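Transaminase (Bacillus megaterium, PDB 5G0A) catalyses S-selective, pyridoxal-5'-phosphate-dependent transfer of amino groups as an omega-transaminase of the class-III aminotransferase family. Local coordinates at the interface of chains A and B. Sequence-based numbering; all coordinates share one arbitrary frame. Chains: chain A/B, Transaminase.

The interface of chains A and B. Residues chain A 87, 98, 114-117, 131, 312, 325; chain B 19-23.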
ATOM      1  N   ASP A  87      25.676  13.547  13.754  1.00 23.92           N
ATOM      2  CA  ASP A  87      24.877  14.773  13.843  1.00 25.37           C
ATOM      3  C   ASP A  87      24.609  15.275  15.265  1.00 26.18           C
ATOM      4  O   ASP A  87      24.269  16.436  15.447  1.00 29.67           O
ATOM      5  CB  ASP A  87      23.535  14.552  13.127  1.00 27.65           C
ATOM      6  CG  ASP A  87      22.885  15.835  12.687  1.00 32.15           C
ATOM      7  OD1 ASP A  87      23.585  16.777  12.209  1.00 32.52           O
ATOM      8  OD2 ASP A  87      21.653  15.882  12.804  1.00 31.53           O
ATOM      9  N   ALA A  98      24.727  26.106   7.635  1.00 24.23           N
ATOM     10  CA  ALA A  98      23.324  26.443   7.860  1.00 26.17           C
ATOM     11  C   ALA A  98      23.118  27.951   7.945  1.00 26.55           C
ATOM     12  O   ALA A  98      22.171  28.503   7.361  1.00 26.04           O
ATOM     13  CB  ALA A  98      22.791  25.725   9.095  1.00 26.72           C
ATOM     14  N   LYS A 114      14.975  26.268   9.708  1.00 25.78           N
ATOM     15  CA  LYS A 114      16.068  25.391  10.096  1.00 24.75           C
ATOM     16  C   LYS A 114      16.414  24.431   8.967  1.00 24.53           C
ATOM     17  O   LYS A 114      15.543  24.099   8.159  1.00 24.85           O
ATOM     18  CB  LYS A 114      15.732  24.561  11.355  1.00 26.86           C
ATOM     19  CG  LYS A 114      15.823  25.327  12.680  1.00 26.45           C
ATOM     20  CD  LYS A 114      15.681  24.363  13.846  1.00 27.40           C
ATOM     21  CE  LYS A 114      16.227  24.960  15.153  1.00 27.63           C
ATOM     22  NZ  LYS A 114      16.372  23.882  16.161  1.00 25.52           N
ATOM     23  N   VAL A 115      17.679  24.002   8.964  1.00 23.85           N
ATOM     24  CA  VAL A 115      18.252  23.018   7.996  1.00 24.71           C
ATOM     25  C   VAL A 115      18.595  21.689   8.667  1.00 24.01           C
ATOM     26  O   VAL A 115      19.036  21.641   9.820  1.00 23.94           O
ATOM     27  CB  VAL A 115      19.517  23.568   7.308  1.00 27.47           C
ATOM     28  CG1 VAL A 115      20.075  22.572   6.280  1.00 26.68           C
ATOM     29  CG2 VAL A 115      19.211  24.878   6.607  1.00 29.62           C
ATOM     30  N   ARG A 116      18.386  20.603   7.927  1.00 23.06           N
ATOM     31  CA  ARG A 116      18.963  19.313   8.252  1.00 22.76           C
ATOM     32  C   ARG A 116      19.816  18.928   7.053  1.00 22.94           C
ATOM     33  O   ARG A 116      19.318  18.882   5.910  1.00 22.49           O
ATOM     34  CB  ARG A 116      17.879  18.256   8.472  1.00 22.97           C
ATOM     35  CG  ARG A 116      18.457  16.837   8.563  1.00 22.39           C
ATOM     36  CD  ARG A 116      17.577  15.915   9.390  1.00 23.65           C
ATOM     37  NE  ARG A 116      18.074  14.530   9.417  1.00 23.17           N
ATOM     38  CZ  ARG A 116      19.094  14.095  10.151  1.00 24.67           C
ATOM     39  NH1 ARG A 116      19.806  14.930  10.926  1.00 24.12           N
ATOM     40  NH2 ARG A 116      19.422  12.814  10.088  1.00 23.99           N
ATOM     41  N   PHE A 117      21.089  18.668   7.306  1.00 23.23           N
ATOM     42  CA  PHE A 117      21.969  18.185   6.261  1.00 22.26           C
ATOM     43  C   PHE A 117      21.954  16.665   6.199  1.00 23.22           C
ATOM     44  O   PHE A 117      21.888  16.006   7.226  1.00 24.47           O
ATOM     45  CB  PHE A 117      23.400  18.670   6.503  1.00 22.52           C
ATOM     46  CG  PHE A 117      23.565  20.152   6.321  1.00 23.97           C
ATOM     47  CD1 PHE A 117      23.591  20.694   5.048  1.00 22.98           C
ATOM     48  CD2 PHE A 117      23.669  20.998   7.420  1.00 23.93           C
ATOM     49  CE1 PHE A 117      23.733  22.053   4.855  1.00 25.27           C
ATOM     50  CE2 PHE A 117      23.813  22.364   7.241  1.00 23.02           C
ATOM     51  CZ  PHE A 117      23.853  22.901   5.954  1.00 23.55           C
ATOM     52  N   ILE A 131       9.049  15.120   6.992  1.00 22.60           N
ATOM     53  CA  ILE A 131       8.727  16.301   7.812  1.00 23.89           C
ATOM     54  C   ILE A 131       7.341  16.848   7.443  1.00 22.80           C
ATOM     55  O   ILE A 131       6.531  17.139   8.334  1.00 24.43           O
ATOM     56  CB  ILE A 131       9.791  17.406   7.692  1.00 25.24           C
ATOM     57  CG1 ILE A 131      11.116  16.963   8.332  1.00 25.30           C
ATOM     58  CG2 ILE A 131       9.286  18.657   8.405  1.00 25.27           C
ATOM     59  CD1 ILE A 131      12.325  17.717   7.765  1.00 24.21           C
ATOM     60  N   VAL A 312      13.411  23.976   6.177  1.00 22.89           N
ATOM     61  CA  VAL A 312      11.983  24.048   6.511  1.00 24.06           C
ATOM     62  C   VAL A 312      11.698  25.450   7.034  1.00 24.80           C
ATOM     63  O   VAL A 312      12.624  26.130   7.501  1.00 25.17           O
ATOM     64  CB  VAL A 312      11.576  22.979   7.557  1.00 24.81           C
ATOM     65  CG1 VAL A 312      11.986  21.578   7.074  1.00 23.73           C
ATOM     66  CG2 VAL A 312      12.170  23.276   8.959  1.00 22.77           C
ATOM     67  N   TRP A 325      12.907  13.673  17.722  1.00 29.18           N
ATOM     68  CA  TRP A 325      12.793  13.057  16.400  1.00 28.16           C
ATOM     69  C   TRP A 325      13.785  11.946  16.285  1.00 27.41           C
ATOM     70  O   TRP A 325      14.994  12.187  16.334  1.00 26.93           O
ATOM     71  CB  TRP A 325      13.069  14.106  15.335  1.00 27.08           C
ATOM     72  CG  TRP A 325      12.781  13.708  13.904  1.00 26.06           C
ATOM     73  CD1 TRP A 325      11.967  12.714  13.458  1.00 25.66           C
ATOM     74  CD2 TRP A 325      13.276  14.377  12.744  1.00 25.93           C
ATOM     75  NE1 TRP A 325      11.939  12.703  12.062  1.00 24.41           N
ATOM     76  CE2 TRP A 325      12.743  13.716  11.609  1.00 25.98           C
ATOM     77  CE3 TRP A 325      14.136  15.472  12.553  1.00 26.45           C
ATOM     78  CZ2 TRP A 325      13.042  14.113  10.297  1.00 25.16           C
ATOM     79  CZ3 TRP A 325      14.440  15.858  11.240  1.00 26.10           C
ATOM     80  CH2 TRP A 325      13.861  15.186  10.128  1.00 24.56           C
TER
ATOM     81  N   LYS B  19      20.106  27.533  16.679  1.00 26.51           N
ATOM     82  CA  LYS B  19      19.085  28.289  15.976  1.00 28.45           C
ATOM     83  C   LYS B  19      18.752  27.738  14.590  1.00 27.33           C
ATOM     84  O   LYS B  19      17.626  27.883  14.130  1.00 27.23           O
ATOM     85  CB  LYS B  19      19.513  29.763  15.845  1.00 29.62           C
ATOM     86  CG  LYS B  19      18.501  30.684  15.172  1.00 36.68           C
ATOM     87  CD  LYS B  19      18.991  32.130  15.173  1.00 42.98           C
ATOM     88  CE  LYS B  19      17.958  33.066  14.547  1.00 48.51           C
ATOM     89  NZ  LYS B  19      18.484  34.438  14.295  1.00 50.15           N
ATOM     90  N   TYR B  20      19.727  27.116  13.941  1.00 26.84           N
ATOM     91  CA  TYR B  20      19.609  26.885  12.475  1.00 26.32           C
ATOM     92  C   TYR B  20      19.583  25.427  12.043  1.00 26.57           C
ATOM     93  O   TYR B  20      19.306  25.145  10.880  1.00 27.14           O
ATOM     94  CB  TYR B  20      20.712  27.612  11.721  1.00 25.46           C
ATOM     95  CG  TYR B  20      20.636  29.128  11.815  1.00 27.42           C
ATOM     96  CD1 TYR B  20      19.415  29.784  11.689  1.00 27.88           C
ATOM     97  CD2 TYR B  20      21.791  29.891  12.000  1.00 29.24           C
ATOM     98  CE1 TYR B  20      19.335  31.170  11.756  1.00 31.77           C
ATOM     99  CE2 TYR B  20      21.721  31.285  12.082  1.00 30.82           C
ATOM    100  CZ  TYR B  20      20.489  31.906  11.958  1.00 30.47           C
ATOM    101  OH  TYR B  20      20.381  33.283  12.025  1.00 33.74           O
ATOM    102  N   LEU B  21      19.876  24.528  12.969  1.00 25.10           N
ATOM    103  CA  LEU B  21      19.949  23.099  12.667  1.00 25.31           C
ATOM    104  C   LEU B  21      18.796  22.342  13.316  1.00 25.10           C
ATOM    105  O   LEU B  21      18.467  22.564  14.486  1.00 26.31           O
ATOM    106  CB  LEU B  21      21.296  22.500  13.085  1.00 27.90           C
ATOM    107  CG  LEU B  21      22.478  23.014  12.226  1.00 30.96           C
ATOM    108  CD1 LEU B  21      23.804  22.787  12.933  1.00 35.74           C
ATOM    109  CD2 LEU B  21      22.483  22.350  10.853  1.00 33.86           C
ATOM    110  N   MET B  22      18.177  21.437  12.553  1.00 25.32           N
ATOM    111  CA  MET B  22      17.099  20.599  13.096  1.00 25.08           C
ATOM    112  C   MET B  22      17.616  19.617  14.133  1.00 25.08           C
ATOM    113  O   MET B  22      18.674  18.996  13.954  1.00 26.78           O
ATOM    114  CB  MET B  22      16.381  19.835  11.966  1.00 25.10           C
ATOM    115  CG  MET B  22      15.749  20.727  10.919  1.00 23.65           C
ATOM    116  SD  MET B  22      14.623  19.788   9.825  1.00 28.46           S
ATOM    117  CE  MET B  22      13.186  19.606  10.880  1.00 26.56           C
ATOM    118  N   ARG B  23      16.852  19.470  15.211  1.00 25.22           N
ATOM    119  CA  ARG B  23      17.210  18.580  16.316  1.00 25.68           C
ATOM    120  C   ARG B  23      16.827  17.161  15.980  1.00 26.66           C
ATOM    121  O   ARG B  23      15.819  16.933  15.302  1.00 30.05           O
ATOM    122  CB  ARG B  23      16.436  18.956  17.585  1.00 26.61           C
ATOM    123  CG  ARG B  23      16.691  20.356  18.112  1.00 26.77           C
ATOM    124  CD  ARG B  23      18.015  20.433  18.872  1.00 28.08           C
ATOM    125  NE  ARG B  23      19.239  20.391  18.054  1.00 26.96           N
ATOM    126  CZ  ARG B  23      19.784  21.441  17.430  1.00 26.51           C
ATOM    127  NH1 ARG B  23      19.229  22.646  17.508  1.00 25.75           N
ATOM    128  NH2 ARG B  23      20.915  21.291  16.740  1.00 26.13           N
TER
HETATM  129  O   HOH W   1      19.630  17.936  11.471  1.00 30.02           O
HETATM  130  O   HOH W   2      20.287  16.891  14.875  1.00 34.80           O
HETATM  131  O   HOH W   3      22.004  18.654  16.315  1.00 45.77           O
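Where the N-terminal helix 10-20 of chain B ends, the chain runs on as a short stretch that joins strand 112-118 of chain A in a parallel beta bridge, A:Val115 pairing with B:Leu21. A:Val115 N gives a nearly straight hydrogen bond (175° at H) to B:Tyr20 O at 2.8 Å, and B:Met22 N returns one to A:Val115 O at 2.9 Å. B:Met22, which loses more surface to the partner than any other residue of this patch, sends its side chain inward with CG anti to its carbonyl carbon. A bend at chi3 (77°) turns the thioether so that it meets A:Ile131 tip to tip, SD and the terminal CE each 3.7 Å from A:Ile131 CD1, while CE comes to 4.0 Å from A:Trp325 CZ3, those side chains crossing obliquely. B:Leu21 CD2 rests against both A:Ala98 CB and A:Phe117 CE2, each at 3.8 Å. A:Lys114 stretches, extended beyond CG, alongside the B backbone, and its terminal amino nitrogen NZ donates to B:Leu21 O at 3.0 Å from above the carbonyl plane. An alanine here, without NZ and the methylene chain, would probably weaken the grip on the B:Leu21 carbonyl and loosen the packing along B:Lys19 to B:Leu21. B:Met22 O is held through waters 1 and 2 to A:Asp87 OD2, itself salt-bridged to A:Arg116 NH1. A compact example of a backbone bridge setting register while side chains anchor, the two-fold-repeated arrangement clamps each N-terminal segment onto its partner, probably stabilising the family's typical dimer.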